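PDB 5DWD: esterase from Pelagibacterium halotolerans, which probably hydrolyses carboxylic esters, as a member of the phospholipase/carboxylesterase branch of the alpha/beta hydrolases. Local coordinates for residues 66-71 with 235-240; 74-79 with 89-94. All coordinates share one frame; numbering follows the deposited sequence.

Contact 1: residues 66-71 with 235-240; sequences DSFPDT and FLREIL
The ring of Phe68 lies between Leu240 on one face and Ser67 on the other. Leu240 offers its CD2 methyl in a CH-pi contact, 4.0 Å from the centroid of the Phe68 ring and 24° off the ring normal. CD2 is displaced toward the rim, on the side of CG and CD1. On the opposite face sits CB of Ser67, the preceding residue. At the edge, near the ring plane, the aliphatic part of Arg237 arrives, with CG 3.7 Å from Phe68 CE1. The end of the ring reaches the helix itself: Phe68 CZ is 3.4 Å from Leu236 CB, an oblique and close approach. CG of Phe68 stands anti to its own carbonyl carbon (chi1 -58°), which sends the ring across to the last turn of helix 226-239.

Past the ring, the Arg237 chain bends at chi3 (-80°) and carries its guanidinium back toward Ser67. NH1 stays 3.9 Å from Ser67 OG, a loose approach. On the other flank, Leu240 CD2 also meets Thr71 OG1 at 3.9 Å. That hydroxyl is hydrogen-bonded to Ser42 on the neighbouring strand 42-47. A type I turn from Phe68 to Thr71, closed by Thr71 N to Phe68 O, leads the chain into strand 71-74.

The contact joins the loop after helix 54-65 to the C-terminal helix of the alpha/beta hydrolase fold. With an alanine here in place of Phe68 the ring is gone, which is likely to open a gap beside Leu236 and leave the Leu240 methyl without its aromatic face. Leu236 and Leu240 also touch Ile134 of strand 133-138, so the ring extends an apolar layer that begins on the central sheet. Across the two segments the attraction is apolar and dispersive, with the exposed Arg237 adding its aliphatic part.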
loop_
_atom_site.group_PDB
_atom_site.type_symbol
_atom_site.label_atom_id
_atom_site.label_comp_id
_atom_site.label_asym_id
_atom_site.label_seq_id
_atom_site.Cartn_x
_atom_site.Cartn_y
_atom_site.Cartn_z
ATOM N N ASP B 66 -16.271 9.987 -19.091
ATOM C CA ASP B 66 -16.512 9.162 -20.301
ATOM C C ASP B 66 -15.893 7.756 -20.227
ATOM O O ASP B 66 -16.432 6.809 -20.818
ATOM C CB ASP B 66 -16.001 9.870 -21.562
ATOM C CG ASP B 66 -16.833 11.097 -21.914
ATOM O OD1 ASP B 66 -17.995 11.276 -21.448
ATOM O OD2 ASP B 66 -16.318 11.860 -22.725
ATOM N N SER B 67 -14.753 7.615 -19.538
ATOM C CA SER B 67 -14.070 6.363 -19.371
ATOM C C SER B 67 -14.411 5.593 -18.136
ATOM O O SER B 67 -14.213 4.395 -18.131
ATOM C CB SER B 67 -12.538 6.531 -19.432
ATOM O OG SER B 67 -12.169 7.048 -20.688
ATOM N N PHE B 68 -14.961 6.242 -17.123
ATOM C CA PHE B 68 -15.131 5.713 -15.770
ATOM C C PHE B 68 -16.522 5.989 -15.300
ATOM O O PHE B 68 -16.834 6.889 -14.519
ATOM C CB PHE B 68 -14.034 6.321 -14.833
ATOM C CG PHE B 68 -12.673 6.041 -15.309
ATOM C CD1 PHE B 68 -12.231 4.773 -15.372
ATOM C CD2 PHE B 68 -11.845 7.016 -15.774
ATOM C CE1 PHE B 68 -11.010 4.488 -15.909
ATOM C CE2 PHE B 68 -10.607 6.725 -16.298
ATOM C CZ PHE B 68 -10.178 5.470 -16.338
ATOM N N PRO B 69 -17.496 5.200 -15.806
ATOM C CA PRO B 69 -18.861 5.580 -15.588
ATOM C C PRO B 69 -19.398 5.357 -14.207
ATOM O O PRO B 69 -20.449 5.855 -13.897
ATOM C CB PRO B 69 -19.621 4.688 -16.597
ATOM C CG PRO B 69 -18.787 3.502 -16.661
ATOM C CD PRO B 69 -17.386 4.047 -16.704
ATOM N N ASP B 70 -18.662 4.652 -13.349
ATOM C CA ASP B 70 -19.096 4.455 -11.950
ATOM C C ASP B 70 -18.330 5.313 -10.943
ATOM O O ASP B 70 -18.448 5.111 -9.733
ATOM C CB ASP B 70 -18.900 2.983 -11.579
ATOM C CG ASP B 70 -19.676 2.017 -12.486
ATOM O OD1 ASP B 70 -20.842 2.321 -12.841
ATOM O OD2 ASP B 70 -19.082 0.979 -12.843
ATOM N N THR B 71 -17.630 6.322 -11.460
ATOM C CA THR B 71 -16.847 7.246 -10.620
ATOM C C THR B 71 -17.547 8.590 -10.453
ATOM O O THR B 71 -17.975 9.221 -11.428
ATOM C CB THR B 71 -15.426 7.352 -11.227
ATOM O OG1 THR B 71 -14.912 6.031 -11.316
ATOM C CG2 THR B 71 -14.479 8.207 -10.287
ATOM N N PHE B 235 -3.431 4.690 -15.891
ATOM C CA PHE B 235 -3.265 4.317 -14.520
ATOM C C PHE B 235 -4.629 4.154 -13.832
ATOM O O PHE B 235 -4.813 3.200 -13.092
ATOM C CB PHE B 235 -2.400 5.357 -13.822
ATOM C CG PHE B 235 -2.114 5.095 -12.354
ATOM C CD1 PHE B 235 -1.249 4.093 -11.943
ATOM C CD2 PHE B 235 -2.664 5.899 -11.349
ATOM C CE1 PHE B 235 -0.936 3.938 -10.583
ATOM C CE2 PHE B 235 -2.330 5.739 -10.015
ATOM C CZ PHE B 235 -1.497 4.739 -9.632
ATOM N N LEU B 236 -5.538 5.076 -14.065
ATOM C CA LEU B 236 -6.953 4.964 -13.540
ATOM C C LEU B 236 -7.630 3.642 -14.014
ATOM O O LEU B 236 -8.260 2.940 -13.215
ATOM C CB LEU B 236 -7.771 6.151 -13.977
ATOM C CG LEU B 236 -7.901 7.415 -13.109
ATOM C CD1 LEU B 236 -7.368 7.369 -11.727
ATOM C CD2 LEU B 236 -8.153 8.723 -13.817
ATOM N N ARG B 237 -7.391 3.287 -15.270
ATOM C CA ARG B 237 -7.936 2.032 -15.786
ATOM C C ARG B 237 -7.340 0.837 -15.061
ATOM O O ARG B 237 -8.053 -0.179 -14.859
ATOM C CB ARG B 237 -7.745 1.901 -17.314
ATOM C CG ARG B 237 -8.904 2.408 -18.110
ATOM C CD ARG B 237 -8.869 1.895 -19.537
ATOM N NE ARG B 237 -7.923 2.727 -20.248
ATOM C CZ ARG B 237 -8.218 3.799 -20.982
ATOM N NH1 ARG B 237 -9.489 4.199 -21.151
ATOM N NH2 ARG B 237 -7.212 4.476 -21.558
ATOM N N GLU B 238 -6.078 0.901 -14.643
ATOM C CA GLU B 238 -5.449 -0.197 -13.910
ATOM C C GLU B 238 -6.105 -0.376 -12.575
ATOM O O GLU B 238 -6.255 -1.505 -12.113
ATOM C CB GLU B 238 -3.968 0.057 -13.554
ATOM C CG GLU B 238 -2.937 -0.186 -14.582
ATOM C CD GLU B 238 -1.539 -0.005 -13.988
ATOM O OE1 GLU B 238 -0.780 0.828 -14.482
ATOM O OE2 GLU B 238 -1.203 -0.669 -12.999
ATOM N N ILE B 239 -6.411 0.735 -11.883
ATOM C CA ILE B 239 -6.754 0.595 -10.466
ATOM C C ILE B 239 -8.216 0.700 -10.107
ATOM O O ILE B 239 -8.559 0.262 -9.027
ATOM C CB ILE B 239 -5.935 1.507 -9.594
ATOM C CG1 ILE B 239 -6.317 2.936 -9.888
ATOM C CG2 ILE B 239 -4.463 1.231 -9.811
ATOM C CD1 ILE B 239 -5.625 3.935 -9.049
ATOM N N LEU B 240 -9.039 1.190 -11.033
ATOM C CA LEU B 240 -10.469 1.418 -10.867
ATOM C C LEU B 240 -11.195 0.178 -11.333
ATOM O O LEU B 240 -10.574 -0.741 -11.889
ATOM C CB LEU B 240 -10.941 2.597 -11.704
ATOM C CG LEU B 240 -11.340 3.904 -11.036
ATOM C CD1 LEU B 240 -10.770 4.085 -9.647
ATOM C CD2 LEU B 240 -11.121 5.132 -11.910
#

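Contact 2: residues 74-79 with 89-94; sequences VAPNAP and YEWFPL
The backbones come closest where Ala78 CA lies 5.0 Å from Trp91 CA. Ala78 CB packs 3.2 Å from Glu90 O. That methyl also sits over the centre of the Trp91 indole, 3.6 Å from the centroid of its five-membered ring. Pro79 CD reaches the six-membered part obliquely, 3.7 Å from Trp91 CE3. With CG of Trp91 anti to the carbonyl carbon (chi1 -65°), the indole turns back to face Ala78, although the CB of Trp91 points away from segment 74-79.

Segment 74-79 leads from strand 71-74 to strand 80-82. Segment 89-94 begins with strand 89-90, which pairs antiparallel with 80-82. Trp91 is anchored from outside: NE1 bonds to His48 O and its N to Gln140 OE1. Gln140 follows Ser139, the probable nucleophile of a GxSxG elbow.

On the other flank, Asn77 stacks on Tyr89. Asn77 CB lies over one face, 3.9 Å from the centroid of the Tyr89 ring, and the amide and ring planes are 20° apart. Asn77 CG is 3.6 Å from Tyr89 CE2. Both polar ends of the amide have partners elsewhere: OD1 accepts from Gly54 N, and ND2 bonds Ser29 OG.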
loop_
_atom_site.group_PDB
_atom_site.type_symbol
_atom_site.label_atom_id
_atom_site.label_comp_id
_atom_site.label_asym_id
_atom_site.label_seq_id
_atom_site.Cartn_x
_atom_site.Cartn_y
_atom_site.Cartn_z
ATOM N N VAL B 74 -15.155 15.166 -7.660
ATOM C CA VAL B 74 -15.418 16.319 -6.824
ATOM C C VAL B 74 -14.178 17.215 -6.947
ATOM O O VAL B 74 -13.085 16.652 -6.847
ATOM C CB VAL B 74 -15.589 15.924 -5.368
ATOM C CG1 VAL B 74 -15.846 17.113 -4.489
ATOM C CG2 VAL B 74 -16.795 14.987 -5.209
ATOM N N ALA B 75 -14.384 18.525 -7.088
ATOM C CA ALA B 75 -13.231 19.482 -7.168
ATOM C C ALA B 75 -13.475 20.655 -6.204
ATOM O O ALA B 75 -14.077 21.648 -6.612
ATOM C CB ALA B 75 -13.125 20.022 -8.564
ATOM N N PRO B 76 -13.006 20.541 -4.950
ATOM C CA PRO B 76 -13.242 21.629 -3.995
ATOM C C PRO B 76 -12.457 22.855 -4.282
ATOM O O PRO B 76 -11.301 22.779 -4.764
ATOM C CB PRO B 76 -12.820 21.048 -2.677
ATOM C CG PRO B 76 -11.887 19.937 -3.050
ATOM C CD PRO B 76 -12.337 19.402 -4.341
ATOM N N ASN B 77 -13.094 23.989 -4.027
ATOM C CA ASN B 77 -12.318 25.224 -3.976
ATOM C C ASN B 77 -11.450 25.210 -2.709
ATOM O O ASN B 77 -11.930 24.853 -1.640
ATOM C CB ASN B 77 -13.205 26.440 -3.969
ATOM C CG ASN B 77 -14.034 26.564 -5.195
ATOM O OD1 ASN B 77 -13.547 26.400 -6.352
ATOM N ND2 ASN B 77 -15.307 26.959 -4.998
ATOM N N ALA B 78 -10.177 25.640 -2.810
ATOM C CA ALA B 78 -9.324 25.761 -1.678
ATOM C C ALA B 78 -9.916 26.831 -0.724
ATOM O O ALA B 78 -10.714 27.656 -1.146
ATOM C CB ALA B 78 -7.930 26.141 -2.151
ATOM N N PRO B 79 -9.475 26.797 0.536
ATOM C CA PRO B 79 -10.175 27.500 1.540
ATOM C C PRO B 79 -9.964 29.012 1.610
ATOM O O PRO B 79 -10.656 29.692 2.340
ATOM C CB PRO B 79 -9.666 26.831 2.827
ATOM C CG PRO B 79 -8.366 26.202 2.481
ATOM C CD PRO B 79 -8.566 25.776 1.083
ATOM N N TYR B 89 -8.422 30.812 -5.857
ATOM C CA TYR B 89 -8.208 30.321 -4.507
ATOM C C TYR B 89 -6.789 29.800 -4.294
ATOM O O TYR B 89 -6.074 29.471 -5.284
ATOM C CB TYR B 89 -9.215 29.190 -4.212
ATOM C CG TYR B 89 -10.654 29.647 -4.299
ATOM C CD1 TYR B 89 -11.254 30.398 -3.292
ATOM C CD2 TYR B 89 -11.349 29.450 -5.499
ATOM C CE1 TYR B 89 -12.584 30.805 -3.427
ATOM C CE2 TYR B 89 -12.676 29.862 -5.658
ATOM C CZ TYR B 89 -13.265 30.564 -4.614
ATOM O OH TYR B 89 -14.527 31.008 -4.744
ATOM N N GLU B 90 -6.375 29.695 -3.037
ATOM C CA GLU B 90 -5.100 29.113 -2.665
ATOM C C GLU B 90 -5.263 28.150 -1.526
ATOM O O GLU B 90 -6.141 28.384 -0.641
ATOM C CB GLU B 90 -4.047 30.208 -2.298
ATOM C CG GLU B 90 -4.471 31.042 -1.068
ATOM C CD GLU B 90 -3.598 32.227 -0.736
ATOM O OE1 GLU B 90 -3.025 32.819 -1.671
ATOM O OE2 GLU B 90 -3.511 32.551 0.514
ATOM N N TRP B 91 -4.500 27.052 -1.528
ATOM C CA TRP B 91 -4.479 26.161 -0.393
ATOM C C TRP B 91 -3.728 26.848 0.751
ATOM O O TRP B 91 -3.996 26.607 1.939
ATOM C CB TRP B 91 -3.851 24.777 -0.761
ATOM C CG TRP B 91 -4.658 24.065 -1.739
ATOM C CD1 TRP B 91 -4.495 24.044 -3.128
ATOM C CD2 TRP B 91 -5.867 23.352 -1.462
ATOM N NE1 TRP B 91 -5.545 23.364 -3.657
ATOM C CE2 TRP B 91 -6.401 22.944 -2.694
ATOM C CE3 TRP B 91 -6.558 23.042 -0.282
ATOM C CZ2 TRP B 91 -7.595 22.236 -2.794
ATOM C CZ3 TRP B 91 -7.759 22.326 -0.383
ATOM C CH2 TRP B 91 -8.258 21.930 -1.629
ATOM N N PHE B 92 -2.734 27.639 0.383
ATOM C CA PHE B 92 -1.897 28.375 1.331
ATOM C C PHE B 92 -1.205 29.491 0.588
ATOM O O PHE B 92 -1.081 29.425 -0.646
ATOM C CB PHE B 92 -0.900 27.492 2.092
ATOM C CG PHE B 92 -0.026 26.613 1.200
ATOM C CD1 PHE B 92 1.162 27.102 0.638
ATOM C CD2 PHE B 92 -0.338 25.274 0.964
ATOM C CE1 PHE B 92 1.982 26.307 -0.147
ATOM C CE2 PHE B 92 0.479 24.478 0.191
ATOM C CZ PHE B 92 1.659 25.007 -0.324
ATOM N N PRO B 93 -0.781 30.553 1.327
ATOM C CA PRO B 93 -0.206 31.727 0.656
ATOM C C PRO B 93 1.217 31.496 0.237
ATOM O O PRO B 93 1.934 30.604 0.762
ATOM C CB PRO B 93 -0.288 32.843 1.737
ATOM C CG PRO B 93 -0.434 32.122 2.993
ATOM C CD PRO B 93 -1.098 30.814 2.757
ATOM N N LEU B 94 1.576 32.240 -0.824
ATOM C CA LEU B 94 2.899 32.224 -1.358
ATOM C C LEU B 94 3.418 33.645 -1.486
ATOM O O LEU B 94 2.645 34.572 -1.781
ATOM C CB LEU B 94 2.929 31.610 -2.738
ATOM C CG LEU B 94 2.660 30.079 -2.807
ATOM C CD1 LEU B 94 2.590 29.655 -4.289
ATOM C CD2 LEU B 94 3.644 29.275 -2.004
#

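In the fold
Contact 1 and contact 2 lie on opposite sides of the chain's centre, with their own centres about 25 Å apart. Strand 71-74 links them. Segment 66-71 runs into one end of it, and segment 74-79 leaves the other. Along the chain the order is 66-71, 74-79, 89-94, then 235-240, so contact 2 is nested inside the loop closed by contact 1. Contact 1 brings the C-terminal helix against the loop that enters the strand. Contact 2 lies at the end near the probable nucleophile elbow. Its segment 89-94 ends at Leu94, which lines the pocket of the bound polyether but does not touch segment 74-79. Strand 71-74 thus joins two sides of the molecule.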